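Local coordinates for protein pyruvate kinase 1 (Trypanosoma brucei brucei, PDB 4KCT) that transfers the phosphoryl group of phosphoenolpyruvate to ADP, yielding pyruvate and ATP, and also shows an intrinsic oxaloacetate decarboxylase activity, at residues S141-V153 / H165-N179. Sequence-based numbering, arbitrary orientation.
Sequences SIYVDDGVMTLRV and HVNNHHRLTDRRGIN
Met149 reaches into a hollow lined by Leu172 and His170, a clear example of a side chain wedged between its own sheet and the small two-stranded sheet 99-102/170-173. Its chain runs out extended, with CG opposite the backbone N (chi1 178°), then turns about the CG-SD bond, swinging CE in among CG, CD1 and CD2 of Leu172, tightly, 3.4 Å from CG. Beside it, Val144 fits between two branched neighbours: CG1 meets Leu172 CD2 and CG2 meets Ile178 CD1, each at 3.7 Å. Further along the same face, Leu151 CD2 rests on Val166 CG2.

At the turn, Val148 CG1 lies over one face of the His170 ring, 3.3 Å from CE1, while in the ring plane NE2 donates to the anti side of Asp145 OD2 (2.9 Å), a bond that, with this packing, helps hold the ring's rotation. A classic beta bulge places Val148 and Met149 opposite Val144. Just beyond strand 161-166, the Asn168 amide replaces a backbone rung: ND2 donates to Val148 O (2.7 Å) and OD1 accepts from Thr150 N. On the face carrying Tyr143 and Asn179, Arg152 NH1 sits 3.3 Å above the His165 ring plane.

Strand 141-144 lies between 149-158 and 177-179, antiparallel to both, in the B domain, inserted into the barrel domain as this family's active-site lid; Phe102 of strand 99-102 packs on Met149, Val166 and Leu172.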
ATOM      1  N   SER A 141      -8.977 -27.682 -34.195  1.00 27.57           N
ATOM      2  CA  SER A 141      -9.033 -26.919 -35.421  1.00 28.70           C
ATOM      3  C   SER A 141      -7.725 -26.959 -36.211  1.00 25.56           C
ATOM      4  O   SER A 141      -6.622 -26.947 -35.639  1.00 27.30           O
ATOM      5  CB  SER A 141      -9.410 -25.468 -35.116  1.00 31.25           C
ATOM      6  OG  SER A 141     -10.707 -25.411 -34.571  1.00 35.84           O
ATOM      7  N   ILE A 142      -7.855 -26.883 -37.525  1.00 21.83           N
ATOM      8  CA  ILE A 142      -6.746 -26.551 -38.372  1.00 23.93           C
ATOM      9  C   ILE A 142      -7.088 -25.275 -39.097  1.00 22.91           C
ATOM     10  O   ILE A 142      -8.162 -25.159 -39.661  1.00 22.69           O
ATOM     11  CB  ILE A 142      -6.484 -27.672 -39.399  1.00 21.63           C
ATOM     12  CG1 ILE A 142      -6.054 -28.955 -38.678  1.00 23.30           C
ATOM     13  CG2 ILE A 142      -5.440 -27.229 -40.410  1.00 22.89           C
ATOM     14  CD1 ILE A 142      -6.064 -30.204 -39.565  1.00 24.97           C
ATOM     15  N   TYR A 143      -6.181 -24.308 -39.061  1.00 22.73           N
ATOM     16  CA  TYR A 143      -6.391 -23.047 -39.732  1.00 22.69           C
ATOM     17  C   TYR A 143      -5.602 -23.061 -41.023  1.00 25.73           C
ATOM     18  O   TYR A 143      -4.429 -23.462 -41.037  1.00 24.21           O
ATOM     19  CB  TYR A 143      -5.895 -21.891 -38.851  1.00 22.54           C
ATOM     20  CG  TYR A 143      -6.746 -21.635 -37.610  1.00 27.16           C
ATOM     21  CD1 TYR A 143      -6.326 -20.724 -36.624  1.00 26.30           C
ATOM     22  CD2 TYR A 143      -7.989 -22.263 -37.439  1.00 27.02           C
ATOM     23  CE1 TYR A 143      -7.095 -20.490 -35.479  1.00 28.22           C
ATOM     24  CE2 TYR A 143      -8.737 -22.074 -36.273  1.00 28.43           C
ATOM     25  CZ  TYR A 143      -8.310 -21.150 -35.321  1.00 32.68           C
ATOM     26  OH  TYR A 143      -9.070 -20.935 -34.179  1.00 32.39           O
ATOM     27  N   VAL A 144      -6.180 -22.504 -42.075  1.00 22.20           N
ATOM     28  CA  VAL A 144      -5.512 -22.472 -43.356  1.00 24.98           C
ATOM     29  C   VAL A 144      -5.485 -21.043 -43.897  1.00 27.56           C
ATOM     30  O   VAL A 144      -6.443 -20.290 -43.723  1.00 27.33           O
ATOM     31  CB  VAL A 144      -6.200 -23.424 -44.361  1.00 24.99           C
ATOM     32  CG1 VAL A 144      -5.301 -23.681 -45.557  1.00 23.32           C
ATOM     33  CG2 VAL A 144      -6.583 -24.742 -43.670  1.00 22.81           C
ATOM     34  N   ASP A 145      -4.344 -20.655 -44.469  1.00 26.28           N
ATOM     35  CA  ASP A 145      -4.205 -19.392 -45.153  1.00 31.07           C
ATOM     36  C   ASP A 145      -4.257 -18.236 -44.164  1.00 34.64           C
ATOM     37  O   ASP A 145      -5.223 -17.469 -44.129  1.00 32.97           O
ATOM     38  CB  ASP A 145      -5.273 -19.237 -46.236  1.00 33.08           C
ATOM     39  CG  ASP A 145      -4.815 -18.357 -47.368  1.00 37.38           C
ATOM     40  OD1 ASP A 145      -3.680 -17.836 -47.297  1.00 36.00           O
ATOM     41  OD2 ASP A 145      -5.572 -18.198 -48.336  1.00 39.67           O
ATOM     42  N   ASP A 146      -3.327 -18.272 -43.219  1.00 36.20           N
ATOM     43  CA  ASP A 146      -3.244 -17.271 -42.166  1.00 40.40           C
ATOM     44  C   ASP A 146      -4.559 -17.100 -41.431  1.00 35.21           C
ATOM     45  O   ASP A 146      -4.951 -15.979 -41.120  1.00 34.97           O
ATOM     46  CB  ASP A 146      -2.777 -15.932 -42.734  1.00 50.13           C
ATOM     47  CG  ASP A 146      -1.276 -15.778 -42.686  1.00 60.59           C
ATOM     48  OD1 ASP A 146      -0.800 -14.800 -42.078  1.00 80.56           O
ATOM     49  OD2 ASP A 146      -0.565 -16.658 -43.216  1.00 70.67           O
ATOM     50  N   GLY A 147      -5.226 -18.219 -41.147  1.00 31.07           N
ATOM     51  CA  GLY A 147      -6.388 -18.227 -40.271  1.00 31.61           C
ATOM     52  C   GLY A 147      -7.702 -17.980 -40.985  1.00 31.86           C
ATOM     53  O   GLY A 147      -8.759 -18.038 -40.368  1.00 32.53           O
ATOM     54  N   VAL A 148      -7.643 -17.715 -42.292  1.00 29.90           N
ATOM     55  CA  VAL A 148      -8.836 -17.278 -43.036  1.00 32.11           C
ATOM     56  C   VAL A 148      -9.869 -18.386 -43.225  1.00 32.40           C
ATOM     57  O   VAL A 148     -11.063 -18.138 -43.181  1.00 34.07           O
ATOM     58  CB  VAL A 148      -8.484 -16.650 -44.410  1.00 33.85           C
ATOM     59  CG1 VAL A 148      -9.753 -16.426 -45.224  1.00 37.06           C
ATOM     60  CG2 VAL A 148      -7.743 -15.327 -44.218  1.00 38.18           C
ATOM     61  N   MET A 149      -9.413 -19.600 -43.488  1.00 30.34           N
ATOM     62  CA  MET A 149     -10.312 -20.734 -43.481  1.00 29.49           C
ATOM     63  C   MET A 149     -10.036 -21.561 -42.258  1.00 28.41           C
ATOM     64  O   MET A 149      -8.877 -21.781 -41.900  1.00 31.00           O
ATOM     65  CB  MET A 149     -10.134 -21.606 -44.745  1.00 29.68           C
ATOM     66  CG  MET A 149     -11.038 -22.842 -44.731  1.00 33.59           C
ATOM     67  SD  MET A 149     -10.973 -23.848 -46.238  1.00 46.93           S
ATOM     68  CE  MET A 149      -9.276 -23.711 -46.640  1.00 28.44           C
ATOM     69  N   THR A 150     -11.086 -22.079 -41.642  1.00 26.40           N
ATOM     70  CA  THR A 150     -10.903 -22.969 -40.523  1.00 28.33           C
ATOM     71  C   THR A 150     -11.608 -24.302 -40.741  1.00 28.08           C
ATOM     72  O   THR A 150     -12.684 -24.365 -41.339  1.00 31.87           O
ATOM     73  CB  THR A 150     -11.350 -22.337 -39.189  1.00 32.75           C
ATOM     74  OG1 THR A 150     -12.760 -22.368 -39.115  1.00 38.36           O
ATOM     75  CG2 THR A 150     -10.881 -20.884 -39.081  1.00 29.76           C
ATOM     76  N   LEU A 151     -10.922 -25.369 -40.364  1.00 24.15           N
ATOM     77  CA  LEU A 151     -11.466 -26.719 -40.419  1.00 29.37           C
ATOM     78  C   LEU A 151     -11.595 -27.229 -39.005  1.00 29.83           C
ATOM     79  O   LEU A 151     -10.696 -27.025 -38.184  1.00 30.43           O
ATOM     80  CB  LEU A 151     -10.507 -27.643 -41.192  1.00 27.73           C
ATOM     81  CG  LEU A 151      -9.980 -27.103 -42.526  1.00 30.41           C
ATOM     82  CD1 LEU A 151      -8.801 -27.948 -43.014  1.00 36.62           C
ATOM     83  CD2 LEU A 151     -11.080 -27.129 -43.543  1.00 29.12           C
ATOM     84  N   ARG A 152     -12.679 -27.948 -38.735  1.00 29.64           N
ATOM     85  CA  ARG A 152     -12.797 -28.715 -37.509  1.00 27.75           C
ATOM     86  C   ARG A 152     -12.467 -30.154 -37.801  1.00 27.35           C
ATOM     87  O   ARG A 152     -13.005 -30.738 -38.740  1.00 27.64           O
ATOM     88  CB  ARG A 152     -14.225 -28.628 -36.959  1.00 32.41           C
ATOM     89  CG  ARG A 152     -14.444 -29.475 -35.706  1.00 37.39           C
ATOM     90  CD  ARG A 152     -15.822 -29.224 -35.094  1.00 43.51           C
ATOM     91  NE  ARG A 152     -16.862 -29.114 -36.116  1.00 45.96           N
ATOM     92  CZ  ARG A 152     -17.582 -30.136 -36.570  1.00 48.57           C
ATOM     93  NH1 ARG A 152     -18.481 -29.944 -37.526  1.00 51.62           N
ATOM     94  NH2 ARG A 152     -17.407 -31.348 -36.065  1.00 49.52           N
ATOM     95  N   VAL A 153     -11.592 -30.742 -36.998  1.00 26.46           N
ATOM     96  CA  VAL A 153     -11.222 -32.132 -37.205  1.00 27.54           C
ATOM     97  C   VAL A 153     -12.352 -33.021 -36.683  1.00 30.13           C
ATOM     98  O   VAL A 153     -12.734 -32.918 -35.519  1.00 31.87           O
ATOM     99  CB  VAL A 153      -9.937 -32.492 -36.442  1.00 29.79           C
ATOM    100  CG1 VAL A 153      -9.644 -33.984 -36.583  1.00 24.18           C
ATOM    101  CG2 VAL A 153      -8.761 -31.646 -36.942  1.00 29.41           C
ATOM    102  N   HIS A 165     -14.151 -30.881 -41.206  1.00 26.63           N
ATOM    103  CA  HIS A 165     -15.356 -30.179 -41.615  1.00 27.49           C
ATOM    104  C   HIS A 165     -14.991 -28.755 -41.916  1.00 28.34           C
ATOM    105  O   HIS A 165     -14.432 -28.075 -41.067  1.00 27.67           O
ATOM    106  CB  HIS A 165     -16.373 -30.229 -40.471  1.00 28.79           C
ATOM    107  CG  HIS A 165     -17.593 -29.359 -40.691  1.00 37.02           C
ATOM    108  ND1 HIS A 165     -17.596 -28.028 -40.433  1.00 37.66           N
ATOM    109  CD2 HIS A 165     -18.907 -29.690 -41.054  1.00 36.03           C
ATOM    110  CE1 HIS A 165     -18.838 -27.530 -40.649  1.00 40.45           C
ATOM    111  NE2 HIS A 165     -19.635 -28.546 -41.029  1.00 40.56           N
ATOM    112  N   VAL A 166     -15.243 -28.310 -43.140  1.00 27.47           N
ATOM    113  CA  VAL A 166     -14.947 -26.914 -43.519  1.00 28.56           C
ATOM    114  C   VAL A 166     -15.945 -25.954 -42.874  1.00 32.81           C
ATOM    115  O   VAL A 166     -17.160 -26.169 -42.960  1.00 32.00           O
ATOM    116  CB  VAL A 166     -15.002 -26.735 -45.044  1.00 26.94           C
ATOM    117  CG1 VAL A 166     -14.879 -25.247 -45.418  1.00 26.50           C
ATOM    118  CG2 VAL A 166     -13.905 -27.562 -45.706  1.00 24.52           C
ATOM    119  N   ASN A 167     -15.437 -24.888 -42.247  1.00 30.68           N
ATOM    120  CA  ASN A 167     -16.292 -23.961 -41.498  1.00 31.23           C
ATOM    121  C   ASN A 167     -16.770 -22.779 -42.308  1.00 36.38           C
ATOM    122  O   ASN A 167     -17.809 -22.217 -42.015  1.00 39.47           O
ATOM    123  CB  ASN A 167     -15.607 -23.465 -40.229  1.00 32.90           C
ATOM    124  CG  ASN A 167     -15.509 -24.531 -39.173  1.00 37.59           C
ATOM    125  OD1 ASN A 167     -14.541 -24.570 -38.413  1.00 49.02           O
ATOM    126  ND2 ASN A 167     -16.417 -25.485 -39.213  1.00 36.17           N
ATOM    127  N   ASN A 168     -15.997 -22.368 -43.302  1.00 32.37           N
ATOM    128  CA  ASN A 168     -16.344 -21.160 -44.041  1.00 38.17           C
ATOM    129  C   ASN A 168     -15.917 -21.190 -45.498  1.00 38.89           C
ATOM    130  O   ASN A 168     -15.109 -22.034 -45.895  1.00 37.80           O
ATOM    131  CB  ASN A 168     -15.803 -19.911 -43.331  1.00 39.98           C
ATOM    132  CG  ASN A 168     -14.312 -19.989 -43.054  1.00 42.57           C
ATOM    133  OD1 ASN A 168     -13.841 -20.870 -42.332  1.00 42.67           O
ATOM    134  ND2 ASN A 168     -13.582 -19.005 -43.538  1.00 45.87           N
ATOM    135  N   HIS A 169     -16.536 -20.334 -46.309  1.00 37.47           N
ATOM    136  CA  HIS A 169     -16.206 -20.238 -47.734  1.00 40.51           C
ATOM    137  C   HIS A 169     -14.778 -19.789 -47.884  1.00 36.95           C
ATOM    138  O   HIS A 169     -14.366 -18.852 -47.238  1.00 37.18           O
ATOM    139  CB  HIS A 169     -17.135 -19.233 -48.441  1.00 42.19           C
ATOM    140  CG  HIS A 169     -18.524 -19.767 -48.712  1.00 47.02           C
ATOM    141  ND1 HIS A 169     -19.580 -19.490 -47.913  1.00 51.97           N
ATOM    142  CD2 HIS A 169     -19.019 -20.561 -49.757  1.00 53.94           C
ATOM    143  CE1 HIS A 169     -20.694 -20.066 -48.421  1.00 49.38           C
ATOM    144  NE2 HIS A 169     -20.352 -20.718 -49.548  1.00 50.68           N
ATOM    145  N   HIS A 170     -14.012 -20.469 -48.735  1.00 32.16           N
ATOM    146  CA  HIS A 170     -12.662 -20.036 -49.066  1.00 29.58           C
ATOM    147  C   HIS A 170     -12.151 -20.706 -50.313  1.00 28.38           C
ATOM    148  O   HIS A 170     -12.529 -21.836 -50.621  1.00 28.98           O
ATOM    149  CB  HIS A 170     -11.710 -20.294 -47.906  1.00 33.32           C
ATOM    150  CG  HIS A 170     -10.448 -19.471 -47.964  1.00 35.20           C
ATOM    151  ND1 HIS A 170     -10.464 -18.133 -48.148  1.00 34.34           N
ATOM    152  CD2 HIS A 170      -9.107 -19.849 -47.967  1.00 33.33           C
ATOM    153  CE1 HIS A 170      -9.201 -17.680 -48.235  1.00 35.87           C
ATOM    154  NE2 HIS A 170      -8.374 -18.719 -48.070  1.00 30.39           N
ATOM    155  N   ARG A 171     -11.254 -20.019 -51.017  1.00 27.49           N
ATOM    156  CA  ARG A 171     -10.577 -20.570 -52.195  1.00 31.04           C
ATOM    157  C   ARG A 171      -9.110 -20.755 -51.852  1.00 31.38           C
ATOM    158  O   ARG A 171      -8.433 -19.793 -51.479  1.00 30.44           O
ATOM    159  CB  ARG A 171     -10.685 -19.590 -53.385  1.00 31.49           C
ATOM    160  CG  ARG A 171     -10.118 -20.153 -54.686  1.00 37.82           C
ATOM    161  CD  ARG A 171     -10.304 -19.191 -55.863  1.00 39.75           C
ATOM    162  NE  ARG A 171      -9.396 -18.054 -55.765  1.00 43.15           N
ATOM    163  CZ  ARG A 171      -8.256 -17.938 -56.442  1.00 39.32           C
ATOM    164  NH1 ARG A 171      -7.920 -18.840 -57.355  1.00 39.07           N
ATOM    165  NH2 ARG A 171      -7.486 -16.884 -56.251  1.00 40.15           N
ATOM    166  N   LEU A 172      -8.632 -21.989 -51.894  1.00 26.79           N
ATOM    167  CA  LEU A 172      -7.221 -22.240 -51.638  1.00 28.65           C
ATOM    168  C   LEU A 172      -6.449 -22.238 -52.951  1.00 27.76           C
ATOM    169  O   LEU A 172      -6.882 -22.838 -53.918  1.00 31.43           O
ATOM    170  CB  LEU A 172      -7.033 -23.589 -50.922  1.00 26.91           C
ATOM    171  CG  LEU A 172      -7.442 -23.633 -49.456  1.00 29.70           C
ATOM    172  CD1 LEU A 172      -7.051 -24.982 -48.850  1.00 28.60           C
ATOM    173  CD2 LEU A 172      -6.790 -22.484 -48.694  1.00 29.07           C
ATOM    174  N   THR A 173      -5.279 -21.612 -52.953  1.00 26.63           N
ATOM    175  CA  THR A 173      -4.284 -21.830 -54.009  1.00 28.92           C
ATOM    176  C   THR A 173      -3.103 -22.675 -53.464  1.00 30.56           C
ATOM    177  O   THR A 173      -3.131 -23.131 -52.311  1.00 28.84           O
ATOM    178  CB  THR A 173      -3.764 -20.489 -54.566  1.00 30.49           C
ATOM    179  OG1 THR A 173      -3.265 -19.696 -53.486  1.00 27.02           O
ATOM    180  CG2 THR A 173      -4.906 -19.709 -55.269  1.00 31.03           C
ATOM    181  N   ASP A 174      -2.073 -22.871 -54.288  1.00 28.80           N
ATOM    182  CA  ASP A 174      -0.980 -23.787 -53.943  1.00 24.91           C
ATOM    183  C   ASP A 174      -0.240 -23.351 -52.657  1.00 26.01           C
ATOM    184  O   ASP A 174       0.083 -22.176 -52.483  1.00 21.83           O
ATOM    185  CB  ASP A 174       0.015 -23.890 -55.103  1.00 27.86           C
ATOM    186  CG  ASP A 174      -0.500 -24.768 -56.263  1.00 30.40           C
ATOM    187  OD1 ASP A 174      -1.595 -25.377 -56.137  1.00 29.13           O
ATOM    188  OD2 ASP A 174       0.224 -24.867 -57.292  1.00 31.10           O
ATOM    189  N   ARG A 175       0.097 -24.321 -51.810  1.00 22.62           N
ATOM    190  CA  ARG A 175       1.024 -24.106 -50.672  1.00 24.24           C
ATOM    191  C   ARG A 175       0.646 -22.913 -49.782  1.00 23.82           C
ATOM    192  O   ARG A 175       1.500 -22.083 -49.480  1.00 19.32           O
ATOM    193  CB  ARG A 175       2.468 -23.927 -51.168  1.00 29.24           C
ATOM    194  CG  ARG A 175       3.019 -25.116 -51.930  1.00 35.30           C
ATOM    195  CD  ARG A 175       4.407 -25.512 -51.447  1.00 44.07           C
ATOM    196  NE  ARG A 175       5.137 -26.225 -52.495  1.00 55.04           N
ATOM    197  CZ  ARG A 175       5.203 -27.554 -52.614  1.00 56.40           C
ATOM    198  NH1 ARG A 175       4.679 -28.351 -51.683  1.00 52.35           N
ATOM    199  NH2 ARG A 175       5.841 -28.088 -53.644  1.00 55.61           N
ATOM    200  N   ARG A 176      -0.567 -22.934 -49.238  1.00 22.58           N
ATOM    201  CA  ARG A 176      -0.993 -21.935 -48.258  1.00 24.10           C
ATOM    202  C   ARG A 176      -0.515 -22.319 -46.856  1.00 25.21           C
ATOM    203  O   ARG A 176      -0.270 -23.503 -46.573  1.00 22.69           O
ATOM    204  CB  ARG A 176      -2.515 -21.805 -48.264  1.00 24.69           C
ATOM    205  CG  ARG A 176      -3.107 -21.420 -49.617  1.00 28.02           C
ATOM    206  CD  ARG A 176      -2.670 -20.027 -50.008  1.00 30.42           C
ATOM    207  NE  ARG A 176      -1.386 -20.071 -50.679  1.00 37.31           N
ATOM    208  CZ  ARG A 176      -0.598 -19.021 -50.844  1.00 41.43           C
ATOM    209  NH1 ARG A 176       0.593 -19.177 -51.403  1.00 41.35           N
ATOM    210  NH2 ARG A 176      -1.001 -17.817 -50.457  1.00 39.72           N
ATOM    211  N   GLY A 177      -0.260 -21.306 -46.026  1.00 24.57           N
ATOM    212  CA  GLY A 177       0.154 -21.519 -44.629  1.00 21.43           C
ATOM    213  C   GLY A 177      -0.873 -22.282 -43.800  1.00 20.43           C
ATOM    214  O   GLY A 177      -2.089 -22.073 -43.938  1.00 23.52           O
ATOM    215  N   ILE A 178      -0.371 -23.089 -42.858  1.00 20.33           N
ATOM    216  CA  ILE A 178      -1.197 -23.849 -41.907  1.00 17.52           C
ATOM    217  C   ILE A 178      -0.813 -23.428 -40.483  1.00 20.18           C
ATOM    218  O   ILE A 178       0.375 -23.256 -40.173  1.00 21.18           O
ATOM    219  CB  ILE A 178      -0.929 -25.382 -42.079  1.00 19.05           C
ATOM    220  CG1 ILE A 178      -1.492 -25.887 -43.421  1.00 15.47           C
ATOM    221  CG2 ILE A 178      -1.470 -26.194 -40.891  1.00 18.50           C
ATOM    222  CD1 ILE A 178      -3.019 -25.881 -43.488  1.00 19.74           C
ATOM    223  N   ASN A 179      -1.811 -23.240 -39.614  1.00 20.95           N
ATOM    224  CA  ASN A 179      -1.557 -23.083 -38.188  1.00 20.37           C
ATOM    225  C   ASN A 179      -2.343 -24.119 -37.427  1.00 21.23           C
ATOM    226  O   ASN A 179      -3.422 -24.492 -37.834  1.00 22.86           O
ATOM    227  CB  ASN A 179      -1.951 -21.672 -37.707  1.00 21.50           C
ATOM    228  CG  ASN A 179      -1.080 -20.588 -38.327  1.00 21.97           C
ATOM    229  OD1 ASN A 179      -1.338 -20.150 -39.437  1.00 25.40           O
ATOM    230  ND2 ASN A 179       0.052 -20.306 -37.696  1.00 22.20           N
TER
HETATM  231  O   HOH W   1      -1.021 -18.600 -46.619  1.00 33.27           O
HETATM  232  O   HOH W   2      -5.654 -19.186 -50.873  1.00 36.76           O
HETATM  233  O   HOH W   3      -0.781 -19.425 -42.235  1.00 46.09           O
HETATM  234  O   HOH W   4      -3.441 -20.531 -41.243  1.00 21.63           O
HETATM  235  O   HOH W   5     -17.654 -26.788 -37.257  1.00 52.08           O